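Local coordinates for secreted protein (Streptomyces lividans TK24, PDB 5LXZ), which probably works as a copper metalloradical oxidase of the galactose oxidase-like AA5 family, here as an engineered variant with copper bound, at residues Thr126-Ala129 and Gly130-Phe133; Ser199-Asp202 and Ala203-Tyr207; Tyr481-Lys484 and Ala485-Pro489; Val329-Val332 and Glu333-Lys336; Val549-Val552 and Asp553-Ser556. The protein carries 1 engineered substitution. All coordinates share one frame; numbering follows the deposited sequence.

Contact 1: residues Thr126-Ala129 and Gly130-Phe133; sequences TLPA and GTKF
Thr-131 grips the carbonyl oxygen of Pro-128 twice. Its hydroxyl OG1 donates to Pro-128 O at 2.6 Å, lying in the carbonyl plane on a lone pair, and its backbone N reaches the same Pro-128 O at 3.1 Å from a position tilted 31° from that plane. With OG1 beside the backbone N (chi1 -66°), both donors can reach the same oxygen, while CG2 lies anti to that N. The Thr-131 side chain meets the proline ring at about a right angle, with OG1 3.5 Å from Pro-128 CD. It also rests against Leu-127, whose CB is 3.6 Å from Thr-131 OG1. The apolar touch lies further along: Leu-127 CD1 approaches Phe-133 CZ at 4.0 Å, the two side chains meeting at a slant.

The backbone under these groups is a type II beta turn from Pro-128 to Thr-131. Gly-130 holds its third position with a phi of 85°, where the absence of a side chain keeps the Ala-129 carbonyl oxygen clear. In the GlxA beta barrel domain this turn carries the chain from strand 125-127, paired with strand 148-150, into strand 132-135 of the larger antiparallel sheet.

Further out, Val-195 of strand 191-195 packs against Leu-127, Thr-131 and Phe-133 alike, and Val-116 of strand 111-118 touches Leu-127 and Phe-133. The turn's own backbone is tied to Ser-144 through Gly-130 and Thr-131, while Leu-127 pairs with Val-148.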
loop_
_atom_site.group_PDB
_atom_site.type_symbol
_atom_site.label_atom_id
_atom_site.label_comp_id
_atom_site.label_asym_id
_atom_site.label_seq_id
_atom_site.Cartn_x
_atom_site.Cartn_y
_atom_site.Cartn_z
ATOM N N THR A 126 22.034 31.003 11.755
ATOM C CA THR A 126 22.997 30.039 11.284
ATOM C C THR A 126 23.360 29.153 12.450
ATOM O O THR A 126 23.766 29.621 13.517
ATOM C CB THR A 126 24.238 30.724 10.626
ATOM O OG1 THR A 126 23.799 31.339 9.407
ATOM C CG2 THR A 126 25.297 29.687 10.294
ATOM N N LEU A 127 23.216 27.844 12.249
ATOM C CA LEU A 127 23.655 26.908 13.228
ATOM C C LEU A 127 24.959 26.311 12.721
ATOM O O LEU A 127 24.974 25.699 11.651
ATOM C CB LEU A 127 22.603 25.805 13.410
ATOM C CG LEU A 127 21.211 26.328 13.756
ATOM C CD1 LEU A 127 20.217 25.174 13.767
ATOM C CD2 LEU A 127 21.193 27.051 15.098
ATOM N N PRO A 128 26.048 26.461 13.486
ATOM C CA PRO A 128 27.304 25.878 13.028
ATOM C C PRO A 128 27.331 24.373 12.914
ATOM O O PRO A 128 26.540 23.644 13.553
ATOM C CB PRO A 128 28.314 26.288 14.130
ATOM C CG PRO A 128 27.482 26.580 15.334
ATOM C CD PRO A 128 26.142 27.039 14.844
ATOM N N ALA A 129 28.319 23.876 12.190
ATOM C CA ALA A 129 28.649 22.485 12.292
ATOM C C ALA A 129 28.864 22.088 13.734
ATOM O O ALA A 129 29.471 22.834 14.536
ATOM C CB ALA A 129 29.907 22.164 11.487
ATOM N N GLY A 130 28.430 20.887 14.063
ATOM C CA GLY A 130 28.541 20.367 15.403
ATOM C C GLY A 130 27.390 20.789 16.304
ATOM O O GLY A 130 27.410 20.494 17.495
ATOM N N THR A 131 26.363 21.401 15.722
ATOM C CA THR A 131 25.127 21.684 16.464
ATOM C C THR A 131 24.455 20.353 16.815
ATOM O O THR A 131 24.324 19.472 15.958
ATOM C CB THR A 131 24.200 22.592 15.658
ATOM O OG1 THR A 131 24.805 23.878 15.503
ATOM C CG2 THR A 131 22.813 22.797 16.321
ATOM N N LYS A 132 24.011 20.262 18.071
ATOM C CA LYS A 132 23.335 19.082 18.599
ATOM C C LYS A 132 21.842 19.305 18.602
ATOM O O LYS A 132 21.367 20.375 18.987
ATOM C CB LYS A 132 23.783 18.813 20.010
ATOM C CG LYS A 132 25.167 18.202 20.108
ATOM C CD LYS A 132 25.637 18.075 21.541
ATOM C CE LYS A 132 26.963 17.327 21.618
ATOM N NZ LYS A 132 27.175 16.898 23.025
ATOM N N PHE A 133 21.115 18.290 18.122
ATOM C CA PHE A 133 19.661 18.314 18.010
ATOM C C PHE A 133 19.191 17.132 18.815
ATOM O O PHE A 133 19.653 16.022 18.579
ATOM C CB PHE A 133 19.248 18.117 16.564
ATOM C CG PHE A 133 19.652 19.212 15.651
ATOM C CD1 PHE A 133 20.911 19.185 15.051
ATOM C CD2 PHE A 133 18.776 20.249 15.346
ATOM C CE1 PHE A 133 21.274 20.198 14.174
ATOM C CE2 PHE A 133 19.141 21.269 14.457
ATOM C CZ PHE A 133 20.397 21.226 13.883
#

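Contact 2: residues Ser199-Asp202 and Ala203-Tyr207; sequences SGAD and ARNTY
Arg-204 folds back over Ala-201 so that one face of its guanidinium covers Ala-201 CA, which lies 3.4 Å above the plane and toward the rim of the group. The bend at chi3 (-59°) turns the long chain back along the helix to reach this place. From there NH2 comes alongside the methyl group, 3.4 Å from Ala-201 CB, and the Arg-204 CG methylene passes the carbonyl oxygen of Gly-200.

On another flank Asp-202 and Asn-205 do not meet directly; a water spans their polar ends, donating to Asp-202 OD1 at 2.7 Å and accepting from Asn-205 ND2 at 3.1 Å. Asp-202 OD1 also forms a salt bridge with Lys-123, which fastens this flank to the rest of the domain.

These side chains decorate helix 200-205, a short helix in the GlxA beta barrel domain that is followed at once by strand 206-210. Backbone bonds of alpha-helical spacing include Arg-204 N to Gly-200 O at 3.1 Å and Asn-205 N to Ala-201 O at 2.8 Å.

Thr-206 is the first residue to leave helical angles. At the C-terminal end its hydroxyl OG1 donates to Asp-202 O at 2.7 Å from a direction 15° off the carbonyl plane. Beyond it Tyr-207 stacks on His-117 and pairs with that residue's backbone in strand 111-118.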
loop_
_atom_site.group_PDB
_atom_site.type_symbol
_atom_site.label_atom_id
_atom_site.label_comp_id
_atom_site.label_asym_id
_atom_site.label_seq_id
_atom_site.Cartn_x
_atom_site.Cartn_y
_atom_site.Cartn_z
ATOM N N SER A 199 19.073 29.952 23.618
ATOM C CA SER A 199 18.277 30.363 24.777
ATOM C C SER A 199 17.323 31.450 24.351
ATOM O O SER A 199 17.388 31.939 23.215
ATOM C CB SER A 199 19.166 30.848 25.940
ATOM O OG SER A 199 20.177 31.726 25.477
ATOM N N GLY A 200 16.408 31.782 25.256
ATOM C CA GLY A 200 15.513 32.910 25.057
ATOM C C GLY A 200 14.732 32.787 23.770
ATOM O O GLY A 200 14.221 31.705 23.446
ATOM N N ALA A 201 14.612 33.894 23.031
ATOM C CA ALA A 201 13.802 33.900 21.802
ATOM C C ALA A 201 14.315 32.903 20.751
ATOM O O ALA A 201 13.522 32.251 20.091
ATOM C CB ALA A 201 13.707 35.299 21.189
ATOM N N ASP A 202 15.626 32.803 20.599
ATOM C CA ASP A 202 16.192 31.895 19.608
ATOM C C ASP A 202 15.748 30.460 19.914
ATOM O O ASP A 202 15.433 29.723 18.990
ATOM C CB ASP A 202 17.691 31.944 19.576
ATOM C CG ASP A 202 18.252 33.236 18.954
ATOM O OD1 ASP A 202 17.516 34.042 18.333
ATOM O OD2 ASP A 202 19.486 33.403 19.108
ATOM N N ALA A 203 15.699 30.094 21.187
ATOM C CA ALA A 203 15.227 28.756 21.581
ATOM C C ALA A 203 13.759 28.554 21.284
ATOM O O ALA A 203 13.362 27.479 20.809
ATOM C CB ALA A 203 15.483 28.499 23.051
ATOM N N ARG A 204 12.939 29.568 21.558
ATOM C CA ARG A 204 11.506 29.466 21.268
ATOM C C ARG A 204 11.252 29.385 19.773
ATOM O O ARG A 204 10.396 28.624 19.314
ATOM C CB ARG A 204 10.732 30.653 21.854
ATOM C CG ARG A 204 10.712 30.713 23.377
ATOM C CD ARG A 204 9.693 31.743 23.879
ATOM N NE ARG A 204 9.977 33.091 23.382
ATOM C CZ ARG A 204 10.867 33.947 23.902
ATOM N NH1 ARG A 204 11.593 33.642 24.974
ATOM N NH2 ARG A 204 11.030 35.156 23.348
ATOM N N ASN A 205 12.075 30.101 18.998
ATOM C CA ASN A 205 11.837 30.261 17.582
ATOM C C ASN A 205 12.523 29.258 16.662
ATOM O O ASN A 205 12.239 29.250 15.474
ATOM C CB ASN A 205 12.326 31.657 17.174
ATOM C CG ASN A 205 11.517 32.795 17.804
ATOM O OD1 ASN A 205 10.362 32.632 18.144
ATOM N ND2 ASN A 205 12.144 33.965 17.935
ATOM N N THR A 206 13.445 28.448 17.177
ATOM C CA THR A 206 14.244 27.584 16.329
ATOM C C THR A 206 14.096 26.149 16.830
ATOM O O THR A 206 14.359 25.887 18.002
ATOM C CB THR A 206 15.743 27.974 16.353
ATOM O OG1 THR A 206 15.848 29.400 16.375
ATOM C CG2 THR A 206 16.465 27.425 15.142
ATOM N N TYR A 207 13.665 25.266 15.936
ATOM C CA TYR A 207 13.613 23.818 16.288
ATOM C C TYR A 207 13.734 22.997 15.029
ATOM O O TYR A 207 13.593 23.504 13.926
ATOM C CB TYR A 207 12.310 23.493 17.016
ATOM C CG TYR A 207 11.085 23.804 16.233
ATOM C CD1 TYR A 207 10.535 25.096 16.244
ATOM C CD2 TYR A 207 10.488 22.854 15.425
ATOM C CE1 TYR A 207 9.426 25.383 15.501
ATOM C CE2 TYR A 207 9.373 23.152 14.670
ATOM C CZ TYR A 207 8.856 24.422 14.704
ATOM O OH TYR A 207 7.725 24.677 13.948
HETATM O O HOH W 1 15.147 33.958 16.995
#

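Contact 3: residues Tyr481-Lys484 and Ala485-Pro489; sequences YADK and ANTKP
Asp-483 and Thr-487 form the tight polar centre of this loop. Asp-483 OD2 receives the Thr-487 hydroxyl OG1 at 2.7 Å, and Asp-483 OD1 takes the backbone N of Thr-487 at 3.0 Å and that of Lys-488 at 3.1 Å, all from the syn side, though out of the carboxylate plane. The aspartate can turn inward to meet them because its CG lies between backbone N and carbonyl carbon (chi1 59°). The same aspartate starts a type I beta turn, Asp-483 to Asn-486, closed by Asn-486 N to Asp-483 O at 3.0 Å.

Tyr-481 packs closely on Asn-486. Asn-486 CB stands over the centre of the ring face in a CH-pi contact, 3.6 Å from the Tyr-481 centroid, and the amide is inclined 36° to the ring. Its OD1 accepts from Gly-431 N, so the same side chain ties the loop to a neighbouring one, as does Lys-484 NZ on Gly-431 O. At the base a single beta bridge joins Tyr-481 to Pro-489, with Ala-482 N donating to Lys-488 O at 2.8 Å.

The outer side is looser: Ala-485 is exposed, and Lys-488 NZ remains 4.9 Å from Asp-483 OD2, near but not in contact. With several donors converging on it and a lysine nearby, the Asp-483 carboxylate is probably kept in its ionised form, and it holds together a surface loop that has no regular secondary structure.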
loop_
_atom_site.group_PDB
_atom_site.type_symbol
_atom_site.label_atom_id
_atom_site.label_comp_id
_atom_site.label_asym_id
_atom_site.label_seq_id
_atom_site.Cartn_x
_atom_site.Cartn_y
_atom_site.Cartn_z
ATOM N N TYR A 481 20.135 -5.581 1.389
ATOM C CA TYR A 481 21.442 -6.207 1.209
ATOM C C TYR A 481 21.299 -7.456 0.354
ATOM O O TYR A 481 20.249 -8.091 0.315
ATOM C CB TYR A 481 22.003 -6.584 2.548
ATOM C CG TYR A 481 22.125 -5.460 3.517
ATOM C CD1 TYR A 481 23.107 -4.486 3.358
ATOM C CD2 TYR A 481 21.238 -5.336 4.579
ATOM C CE1 TYR A 481 23.236 -3.432 4.255
ATOM C CE2 TYR A 481 21.342 -4.284 5.487
ATOM C CZ TYR A 481 22.349 -3.338 5.318
ATOM O OH TYR A 481 22.486 -2.288 6.202
ATOM N N ALA A 482 22.397 -7.833 -0.311
ATOM C CA ALA A 482 22.438 -9.029 -1.157
ATOM C C ALA A 482 22.792 -10.305 -0.397
ATOM O O ALA A 482 22.535 -11.407 -0.880
ATOM C CB ALA A 482 23.408 -8.812 -2.300
ATOM N N ASP A 483 23.343 -10.159 0.808
ATOM C CA ASP A 483 23.862 -11.280 1.539
ATOM C C ASP A 483 23.388 -11.283 2.962
ATOM O O ASP A 483 23.020 -10.239 3.512
ATOM C CB ASP A 483 25.400 -11.245 1.517
ATOM C CG ASP A 483 25.980 -9.978 2.126
ATOM O OD1 ASP A 483 25.405 -8.870 2.009
ATOM O OD2 ASP A 483 27.075 -10.047 2.720
ATOM N N LYS A 484 23.459 -12.455 3.572
ATOM C CA LYS A 484 23.057 -12.641 4.952
ATOM C C LYS A 484 23.832 -11.781 5.928
ATOM O O LYS A 484 23.282 -11.296 6.904
ATOM C CB LYS A 484 23.169 -14.100 5.349
ATOM C CG LYS A 484 22.659 -14.398 6.737
ATOM C CD LYS A 484 22.544 -15.891 6.954
ATOM C CE LYS A 484 22.016 -16.221 8.341
ATOM N NZ LYS A 484 20.624 -15.731 8.554
ATOM N N ALA A 485 25.119 -11.587 5.649
ATOM C CA ALA A 485 25.974 -10.756 6.471
ATOM C C ALA A 485 25.710 -9.259 6.376
ATOM O O ALA A 485 26.250 -8.492 7.166
ATOM C CB ALA A 485 27.449 -11.048 6.149
ATOM N N ASN A 486 24.893 -8.835 5.405
ATOM C CA ASN A 486 24.521 -7.407 5.257
ATOM C C ASN A 486 25.731 -6.514 4.924
ATOM O O ASN A 486 25.866 -5.403 5.445
ATOM C CB ASN A 486 23.772 -6.888 6.493
ATOM C CG ASN A 486 22.554 -7.722 6.837
ATOM O OD1 ASN A 486 21.848 -8.238 5.954
ATOM N ND2 ASN A 486 22.306 -7.882 8.117
ATOM N N THR A 487 26.570 -7.004 4.015
ATOM C CA THR A 487 27.780 -6.276 3.586
ATOM C C THR A 487 27.743 -5.720 2.173
ATOM O O THR A 487 28.562 -4.853 1.837
ATOM C CB THR A 487 29.049 -7.153 3.695
ATOM O OG1 THR A 487 29.039 -8.161 2.676
ATOM C CG2 THR A 487 29.178 -7.786 5.067
ATOM N N LYS A 488 26.795 -6.185 1.353
ATOM C CA LYS A 488 26.740 -5.835 -0.056
ATOM C C LYS A 488 25.323 -5.379 -0.374
ATOM O O LYS A 488 24.392 -5.920 0.210
ATOM C CB LYS A 488 27.045 -7.063 -0.904
ATOM C CG LYS A 488 28.494 -7.532 -0.798
ATOM C CD LYS A 488 28.668 -9.007 -1.143
ATOM C CE LYS A 488 30.144 -9.394 -1.079
ATOM N NZ LYS A 488 30.321 -10.844 -0.821
ATOM N N PRO A 489 25.178 -4.427 -1.292
ATOM C CA PRO A 489 23.858 -3.861 -1.564
ATOM C C PRO A 489 22.965 -4.824 -2.305
ATOM O O PRO A 489 23.399 -5.583 -3.188
ATOM C CB PRO A 489 24.155 -2.628 -2.429
ATOM C CG PRO A 489 25.442 -2.939 -3.086
ATOM C CD PRO A 489 26.224 -3.722 -2.070
#

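Contact 4: residues Val329-Val332 and Glu333-Lys336; sequences VWDV and ETNK
The indole of Trp-330 spends its N-H on an asparagine five residues on: NE1 donates to Asn-335 OD1 at 3.0 Å. The bond leaves nearly in the indole plane, yet it meets the amide oxygen 39° out of its carbonyl plane, the ring and amide planes standing 69° apart. Asn-335 has left-handed backbone angles (phi 80°), and although its CB points away the end of the side chain comes back to the indole. The same OD1 receives a water that also donates to Val-332 O, and the amide ND2 donates to Val-292 O, so both ends of the amide are held. One face of the indole is covered by Val-332 CG2, centred 3.8 Å above the Trp-330 ring.

This is the tight connection between strands 328-330 and 337-339, the third and fourth strands of a kelch blade in the beta-propeller. Asp-331 N donates to Lys-336 O at 2.8 Å at its neck. The indole packs on Leu-260 and Val-262 of the preceding blade and Ile-309 of its own.

Asp-331 organises the solvent side. Its OD1 accepts Thr-334 N at 3.1 Å from above the carboxylate plane, and Glu-333 N weakly at 3.0 Å. A water bridges Asp-331 OD2 and Thr-334 OG1, and another links Asp-331 OD1 with Glu-333 OE1. Thr-334 OG1 in turn accepts Lys-336 N at 3.2 Å, an ST turn that shapes the last bend before strand 337-339.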
loop_
_atom_site.group_PDB
_atom_site.type_symbol
_atom_site.label_atom_id
_atom_site.label_comp_id
_atom_site.label_asym_id
_atom_site.label_seq_id
_atom_site.Cartn_x
_atom_site.Cartn_y
_atom_site.Cartn_z
ATOM N N VAL A 329 -12.380 4.215 13.217
ATOM C CA VAL A 329 -13.403 4.534 12.236
ATOM C C VAL A 329 -13.467 6.047 12.085
ATOM O O VAL A 329 -13.674 6.791 13.068
ATOM C CB VAL A 329 -14.758 4.014 12.705
ATOM C CG1 VAL A 329 -15.887 4.462 11.802
ATOM C CG2 VAL A 329 -14.748 2.481 12.760
ATOM N N TRP A 330 -13.282 6.497 10.853
ATOM C CA TRP A 330 -13.198 7.901 10.525
ATOM C C TRP A 330 -14.410 8.323 9.729
ATOM O O TRP A 330 -14.621 7.833 8.609
ATOM C CB TRP A 330 -11.919 8.128 9.715
ATOM C CG TRP A 330 -11.602 9.510 9.297
ATOM C CD1 TRP A 330 -12.009 10.684 9.859
ATOM C CD2 TRP A 330 -10.767 9.874 8.189
ATOM N NE1 TRP A 330 -11.506 11.744 9.155
ATOM C CE2 TRP A 330 -10.714 11.277 8.143
ATOM C CE3 TRP A 330 -10.020 9.139 7.257
ATOM C CZ2 TRP A 330 -9.976 11.939 7.209
ATOM C CZ3 TRP A 330 -9.308 9.800 6.320
ATOM C CH2 TRP A 330 -9.269 11.207 6.291
ATOM N N ASP A 331 -15.196 9.251 10.258
ATOM C CA ASP A 331 -16.260 9.877 9.467
ATOM C C ASP A 331 -15.592 11.043 8.767
ATOM O O ASP A 331 -15.237 12.044 9.391
ATOM C CB ASP A 331 -17.343 10.355 10.397
ATOM C CG ASP A 331 -18.520 10.965 9.663
ATOM O OD1 ASP A 331 -18.316 11.592 8.608
ATOM O OD2 ASP A 331 -19.665 10.780 10.114
ATOM N N VAL A 332 -15.359 10.905 7.460
ATOM C CA VAL A 332 -14.617 11.901 6.736
ATOM C C VAL A 332 -15.383 13.219 6.655
ATOM O O VAL A 332 -14.780 14.270 6.633
ATOM C CB VAL A 332 -14.258 11.385 5.332
ATOM C CG1 VAL A 332 -13.503 12.427 4.535
ATOM C CG2 VAL A 332 -13.435 10.106 5.413
ATOM N N GLU A 333 -16.700 13.157 6.647
ATOM C CA GLU A 333 -17.483 14.384 6.515
ATOM C C GLU A 333 -17.499 15.220 7.797
ATOM O O GLU A 333 -17.446 16.441 7.710
ATOM C CB GLU A 333 -18.895 14.055 6.043
ATOM C CG GLU A 333 -18.952 13.405 4.685
ATOM C CD GLU A 333 -20.360 13.060 4.261
ATOM O OE1 GLU A 333 -20.901 12.063 4.783
ATOM O OE2 GLU A 333 -20.943 13.836 3.421
ATOM N N THR A 334 -17.602 14.603 8.964
ATOM C CA THR A 334 -17.505 15.336 10.243
ATOM C C THR A 334 -16.108 15.461 10.785
ATOM O O THR A 334 -15.825 16.298 11.648
ATOM C CB THR A 334 -18.346 14.677 11.349
ATOM O OG1 THR A 334 -17.798 13.380 11.604
ATOM C CG2 THR A 334 -19.796 14.514 10.960
ATOM N N ASN A 335 -15.259 14.581 10.289
ATOM C CA ASN A 335 -13.872 14.405 10.740
ATOM C C ASN A 335 -13.706 13.600 12.012
ATOM O O ASN A 335 -12.562 13.409 12.429
ATOM C CB ASN A 335 -13.066 15.697 10.797
ATOM C CG ASN A 335 -11.599 15.442 10.597
ATOM O OD1 ASN A 335 -11.194 14.672 9.722
ATOM N ND2 ASN A 335 -10.784 16.071 11.418
ATOM N N LYS A 336 -14.800 13.147 12.607
ATOM C CA LYS A 336 -14.744 12.397 13.856
ATOM C C LYS A 336 -14.001 11.094 13.648
ATOM O O LYS A 336 -14.167 10.419 12.621
ATOM C CB LYS A 336 -16.146 12.108 14.379
ATOM C CG LYS A 336 -16.136 11.520 15.784
ATOM C CD LYS A 336 -17.538 11.451 16.337
ATOM C CE LYS A 336 -17.547 10.698 17.657
ATOM N NZ LYS A 336 -18.962 10.514 18.099
HETATM O O HOH W 2 -19.432 11.585 12.919
HETATM O O HOH W 3 -19.648 10.337 6.394
HETATM O O HOH W 4 -12.207 14.981 7.146
#

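Contact 5: residues Val549-Val552 and Asp553-Ser556; sequences VTDV and DQRS
Between an extended Asp-551 and Gln-554, the residues Val-552 and Asp-553 take turn-like, near-helical angles, a bend that brings the N-H groups of Asp-553 and Gln-554 back onto Asp-551. The aspartate CG lies anti to the backbone N (chi1 -179°), which carries the carboxylate forward to these groups: OD1 receives Gln-554 N at 3.0 Å, 49° above the carboxylate plane, and Asp-553 N more weakly at 3.1 Å. Its other oxygen, OD2, accepts from Ser-544 OG. The carboxylate and the Gln-554 amide lie nearly parallel, 9° apart, with Asp-551 OD2 3.5 Å from Gln-554 CG. A water ties the Gln-554 amide to the Asp-551 backbone, donating to Asp-551 O at 2.7 Å and accepting from Gln-554 NE2 at 3.0 Å.

The segment follows directly on His-548, a copper ligand, whose carbonyl oxygen accepts from Thr-550 OG1. As in galactose oxidase, the C-terminal early set domain appears to send this loop into the beta-propeller. Gln-554 uses both ends of its amide on Ala-410 O and Ile-412 N of strand 409-412, and Asp-553 uses its two oxygens on Thr-84 OG1 and Gln-85 N of strand 81-85.

Arg-555 bonds to other parts of the fold, NH2 to Leu-303 O and NH1 to Leu-578 O. A water sits in the guanidinium plane, accepting from Arg-555 NE at 2.9 Å. A second water, donating to Val-552 O at 3.1 Å, takes a weak bond from Arg-555 NH2.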
loop_
_atom_site.group_PDB
_atom_site.type_symbol
_atom_site.label_atom_id
_atom_site.label_comp_id
_atom_site.label_asym_id
_atom_site.label_seq_id
_atom_site.Cartn_x
_atom_site.Cartn_y
_atom_site.Cartn_z
ATOM N N VAL A 549 2.426 -3.238 0.511
ATOM C CA VAL A 549 1.669 -4.007 1.464
ATOM C C VAL A 549 0.248 -3.469 1.666
ATOM O O VAL A 549 -0.368 -3.707 2.710
ATOM C CB VAL A 549 2.383 -4.163 2.847
ATOM C CG1 VAL A 549 2.008 -5.498 3.462
ATOM C CG2 VAL A 549 3.900 -4.083 2.738
ATOM N N THR A 550 -0.257 -2.758 0.656
ATOM C CA THR A 550 -1.484 -1.986 0.773
ATOM C C THR A 550 -2.321 -2.236 -0.474
ATOM O O THR A 550 -1.834 -2.022 -1.589
ATOM C CB THR A 550 -1.154 -0.479 0.896
ATOM O OG1 THR A 550 -0.225 -0.303 1.971
ATOM C CG2 THR A 550 -2.406 0.373 1.211
ATOM N N ASP A 551 -3.579 -2.582 -0.283
ATOM C CA ASP A 551 -4.520 -2.770 -1.382
ATOM C C ASP A 551 -5.899 -2.450 -0.871
ATOM O O ASP A 551 -6.542 -3.256 -0.236
ATOM C CB ASP A 551 -4.401 -4.206 -1.859
ATOM C CG ASP A 551 -5.286 -4.552 -3.011
ATOM O OD1 ASP A 551 -6.146 -3.755 -3.453
ATOM O OD2 ASP A 551 -5.064 -5.712 -3.486
ATOM N N VAL A 552 -6.354 -1.234 -1.134
ATOM C CA VAL A 552 -7.668 -0.847 -0.660
ATOM C C VAL A 552 -8.727 -1.163 -1.669
ATOM O O VAL A 552 -9.898 -0.901 -1.409
ATOM C CB VAL A 552 -7.700 0.639 -0.220
ATOM C CG1 VAL A 552 -6.675 0.862 0.892
ATOM C CG2 VAL A 552 -7.526 1.581 -1.379
ATOM N N ASP A 553 -8.332 -1.688 -2.819
ATOM C CA ASP A 553 -9.277 -1.999 -3.894
ATOM C C ASP A 553 -9.898 -3.363 -3.712
ATOM O O ASP A 553 -11.112 -3.520 -3.887
ATOM C CB ASP A 553 -8.582 -1.951 -5.261
ATOM C CG ASP A 553 -8.398 -0.533 -5.776
ATOM O OD1 ASP A 553 -7.731 0.288 -5.104
ATOM O OD2 ASP A 553 -8.905 -0.244 -6.886
ATOM N N GLN A 554 -9.116 -4.397 -3.397
ATOM C CA GLN A 554 -9.688 -5.725 -3.446
ATOM C C GLN A 554 -10.772 -5.904 -2.366
ATOM O O GLN A 554 -10.637 -5.456 -1.260
ATOM C CB GLN A 554 -8.658 -6.877 -3.426
ATOM C CG GLN A 554 -8.020 -7.004 -2.085
ATOM C CD GLN A 554 -7.065 -8.176 -1.946
ATOM O OE1 GLN A 554 -7.210 -9.230 -2.539
ATOM N NE2 GLN A 554 -6.095 -7.991 -1.096
ATOM N N ARG A 555 -11.849 -6.576 -2.773
ATOM C CA ARG A 555 -12.938 -6.965 -1.879
ATOM C C ARG A 555 -13.730 -7.973 -2.674
ATOM O O ARG A 555 -13.764 -7.887 -3.923
ATOM C CB ARG A 555 -13.827 -5.776 -1.463
ATOM C CG ARG A 555 -14.302 -4.878 -2.605
ATOM C CD ARG A 555 -15.255 -3.795 -2.141
ATOM N NE ARG A 555 -14.624 -2.930 -1.119
ATOM C CZ ARG A 555 -15.285 -2.219 -0.216
ATOM N NH1 ARG A 555 -16.601 -2.247 -0.181
ATOM N NH2 ARG A 555 -14.624 -1.471 0.671
ATOM N N SER A 556 -14.333 -8.912 -1.980
ATOM C CA SER A 556 -15.125 -9.944 -2.642
ATOM C C SER A 556 -16.523 -9.924 -2.074
ATOM O O SER A 556 -16.715 -10.091 -0.881
ATOM C CB SER A 556 -14.487 -11.274 -2.366
ATOM O OG SER A 556 -15.307 -12.305 -2.930
HETATM O O HOH W 5 -6.557 -5.721 0.766
HETATM O O HOH W 6 -11.797 -2.960 -0.555
HETATM O O HOH W 7 -12.148 0.251 0.320
HETATM O O HOH W 8 -5.479 -0.176 -3.678
#

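In the fold
Along the chain the order is contact 1, 2, 4, 3 and 5, one closing before the next opens. Contacts 1 and 2 share the GlxA beta barrel domain and the same antiparallel sheet, with centres about 14 Å apart, and form an outlying group far from the middle of the molecule. Contact 4 tips a kelch blade and contact 3 lies on a surface loop between strands 472-476 and 496-500; their centres are about 45 Å apart, on opposite sides of the chain's centre. Contact 5, about 9 Å from that centre, is buried and follows copper ligand His-548 within the early set domain, so it sits next to the copper site, where side chains of the loop bond to strands of the propeller.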